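Local coordinates for ThiJ/pfpI family protein (Bacillus anthracis, PDB 3EFE) that is of unproven function but belongs to the DJ-1/PfpI family, whose members include chaperones, proteases and glyoxalases, with a fold like class I glutamine amidotransferases, at residues K6-Y11 against A39-I44. Numbering follows the deposited sequence.
Sequences KKAFLY and APLKVI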
loop_
_atom_site.group_PDB
_atom_site.type_symbol
_atom_site.label_atom_id
_atom_site.label_comp_id
_atom_site.label_asym_id
_atom_site.label_seq_id
_atom_site.Cartn_x
_atom_site.Cartn_y
_atom_site.Cartn_z
ATOM N N LYS D 6 -21.036 8.220 4.251
ATOM C CA LYS D 6 -21.840 7.088 3.776
ATOM C C LYS D 6 -21.184 6.344 2.614
ATOM O O LYS D 6 -21.316 5.126 2.529
ATOM C CB LYS D 6 -23.272 7.535 3.435
ATOM C CG LYS D 6 -24.080 7.850 4.698
ATOM C CD LYS D 6 -25.612 7.983 4.482
ATOM C CE LYS D 6 -26.408 7.519 5.717
ATOM N NZ LYS D 6 -26.973 6.102 5.520
ATOM N N LYS D 7 -20.455 7.034 1.737
ATOM C CA LYS D 7 -19.701 6.335 0.670
ATOM C C LYS D 7 -18.241 6.758 0.642
ATOM O O LYS D 7 -17.906 7.802 1.134
ATOM C CB LYS D 7 -20.374 6.546 -0.678
ATOM C CG LYS D 7 -21.891 6.371 -0.534
ATOM C CD LYS D 7 -22.565 5.963 -1.809
ATOM C CE LYS D 7 -24.026 5.611 -1.532
ATOM N NZ LYS D 7 -24.806 6.796 -0.967
ATOM N N ALA D 8 -17.383 5.880 0.154
ATOM C CA ALA D 8 -15.982 6.140 -0.021
ATOM C C ALA D 8 -15.661 5.756 -1.437
ATOM O O ALA D 8 -15.972 4.694 -1.867
ATOM C CB ALA D 8 -15.124 5.376 0.967
ATOM N N PHE D 9 -15.105 6.710 -2.161
ATOM C CA PHE D 9 -14.666 6.522 -3.556
ATOM C C PHE D 9 -13.168 6.555 -3.664
ATOM O O PHE D 9 -12.535 7.396 -3.055
ATOM C CB PHE D 9 -15.255 7.612 -4.440
ATOM C CG PHE D 9 -16.756 7.549 -4.516
ATOM C CD1 PHE D 9 -17.379 6.539 -5.237
ATOM C CD2 PHE D 9 -17.520 8.469 -3.868
ATOM C CE1 PHE D 9 -18.716 6.464 -5.339
ATOM C CE2 PHE D 9 -18.939 8.396 -3.935
ATOM C CZ PHE D 9 -19.511 7.358 -4.693
ATOM N N LEU D 10 -12.591 5.619 -4.421
ATOM C CA LEU D 10 -11.200 5.755 -4.798
ATOM C C LEU D 10 -11.144 5.939 -6.291
ATOM O O LEU D 10 -11.478 5.046 -7.082
ATOM C CB LEU D 10 -10.421 4.511 -4.367
ATOM C CG LEU D 10 -8.951 4.433 -4.790
ATOM C CD1 LEU D 10 -8.071 5.415 -3.961
ATOM C CD2 LEU D 10 -8.457 2.974 -4.836
ATOM N N TYR D 11 -10.646 7.072 -6.713
ATOM C CA TYR D 11 -10.330 7.265 -8.149
ATOM C C TYR D 11 -9.184 6.381 -8.611
ATOM O O TYR D 11 -8.048 6.467 -8.083
ATOM C CB TYR D 11 -10.094 8.751 -8.409
ATOM C CG TYR D 11 -9.870 9.112 -9.859
ATOM C CD1 TYR D 11 -10.857 8.887 -10.827
ATOM C CD2 TYR D 11 -8.680 9.711 -10.254
ATOM C CE1 TYR D 11 -10.625 9.241 -12.170
ATOM C CE2 TYR D 11 -8.463 10.084 -11.547
ATOM C CZ TYR D 11 -9.429 9.827 -12.515
ATOM O OH TYR D 11 -9.148 10.185 -13.829
ATOM N N ALA D 39 -20.544 -0.101 10.812
ATOM C CA ALA D 39 -20.259 -0.990 9.669
ATOM C C ALA D 39 -19.112 -0.448 8.727
ATOM O O ALA D 39 -18.843 0.775 8.664
ATOM C CB ALA D 39 -21.567 -1.246 8.877
ATOM N N PRO D 40 -18.432 -1.359 7.994
ATOM C CA PRO D 40 -17.362 -0.958 7.062
ATOM C C PRO D 40 -17.773 0.170 6.149
ATOM O O PRO D 40 -18.933 0.265 5.827
ATOM C CB PRO D 40 -17.100 -2.230 6.251
ATOM C CG PRO D 40 -17.504 -3.358 7.242
ATOM C CD PRO D 40 -18.683 -2.808 7.943
ATOM N N LEU D 41 -16.843 1.044 5.768
ATOM C CA LEU D 41 -17.120 2.046 4.749
ATOM C C LEU D 41 -16.654 1.466 3.453
ATOM O O LEU D 41 -15.460 1.495 3.175
ATOM C CB LEU D 41 -16.345 3.300 5.031
ATOM C CG LEU D 41 -16.712 4.494 4.175
ATOM C CD1 LEU D 41 -18.215 4.689 4.066
ATOM C CD2 LEU D 41 -16.034 5.732 4.768
ATOM N N LYS D 42 -17.574 0.878 2.684
ATOM C CA LYS D 42 -17.248 0.220 1.399
ATOM C C LYS D 42 -16.617 1.216 0.434
ATOM O O LYS D 42 -17.119 2.323 0.289
ATOM C CB LYS D 42 -18.494 -0.437 0.778
ATOM C CG LYS D 42 -19.002 -1.670 1.556
ATOM C CD LYS D 42 -18.030 -2.909 1.363
ATOM C CE LYS D 42 -17.303 -3.346 2.688
ATOM N NZ LYS D 42 -16.653 -4.725 2.624
ATOM N N VAL D 43 -15.447 0.846 -0.097
ATOM C CA VAL D 43 -14.683 1.628 -1.056
ATOM C C VAL D 43 -15.157 1.202 -2.456
ATOM O O VAL D 43 -15.063 0.029 -2.848
ATOM C CB VAL D 43 -13.156 1.464 -0.843
ATOM C CG1 VAL D 43 -12.287 2.202 -2.011
ATOM C CG2 VAL D 43 -12.767 1.956 0.566
ATOM N N ILE D 44 -15.757 2.161 -3.164
ATOM C CA ILE D 44 -16.118 2.019 -4.601
ATOM C C ILE D 44 -15.042 2.607 -5.503
ATOM O O ILE D 44 -14.728 3.815 -5.450
ATOM C CB ILE D 44 -17.480 2.686 -4.939
ATOM C CG1 ILE D 44 -18.554 2.240 -3.935
ATOM C CG2 ILE D 44 -17.917 2.304 -6.402
ATOM C CD1 ILE D 44 -19.579 3.334 -3.588
HETATM O O HOH W 1 -19.454 3.090 0.031
#
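Ala-8 and Ile-44 start the backbone pairing of two parallel strands: Ile-44 N donates to Ala-8 O at 2.9 Å, nearly straight at 167°. Ile-44 then returns the link, its O accepting Leu-10 N at 3.0 Å, with that donor lying 37° above the carbonyl plane. Each acceptor also takes a CA-H...O contact, Ala-8 O from Val-43 and Ile-44 O from Phe-9. One step earlier, a water lies between Lys-42 O, to which it donates over a doubtfully short distance, and Ala-8 N, to which it is only weakly tied.

Apolar contacts line both faces. On one, Phe-9 and Ile-44 run side by side, and the methyl Ile-44 CD1 meets the ring obliquely, 3.7 Å from Phe-9 CE1. On the other, Ala-8 CB sits 3.7 Å from Leu-41 CG, and Val-43 CG1, anti to its backbone N (chi1 174°), comes 3.8 Å from Leu-10 CB; Leu-59 of the second subunit packs on Leu-10.

Direct bonding thus begins at Ala-8, where segment 39-44 becomes strand. The Leu-41, Val-43 and Leu-10 face seats crossover helix 18-30 of this beta-alpha-beta unit on the sheet, while Phe-9 and Ile-44 pack on Ile-65 of neighbouring strand 65-66.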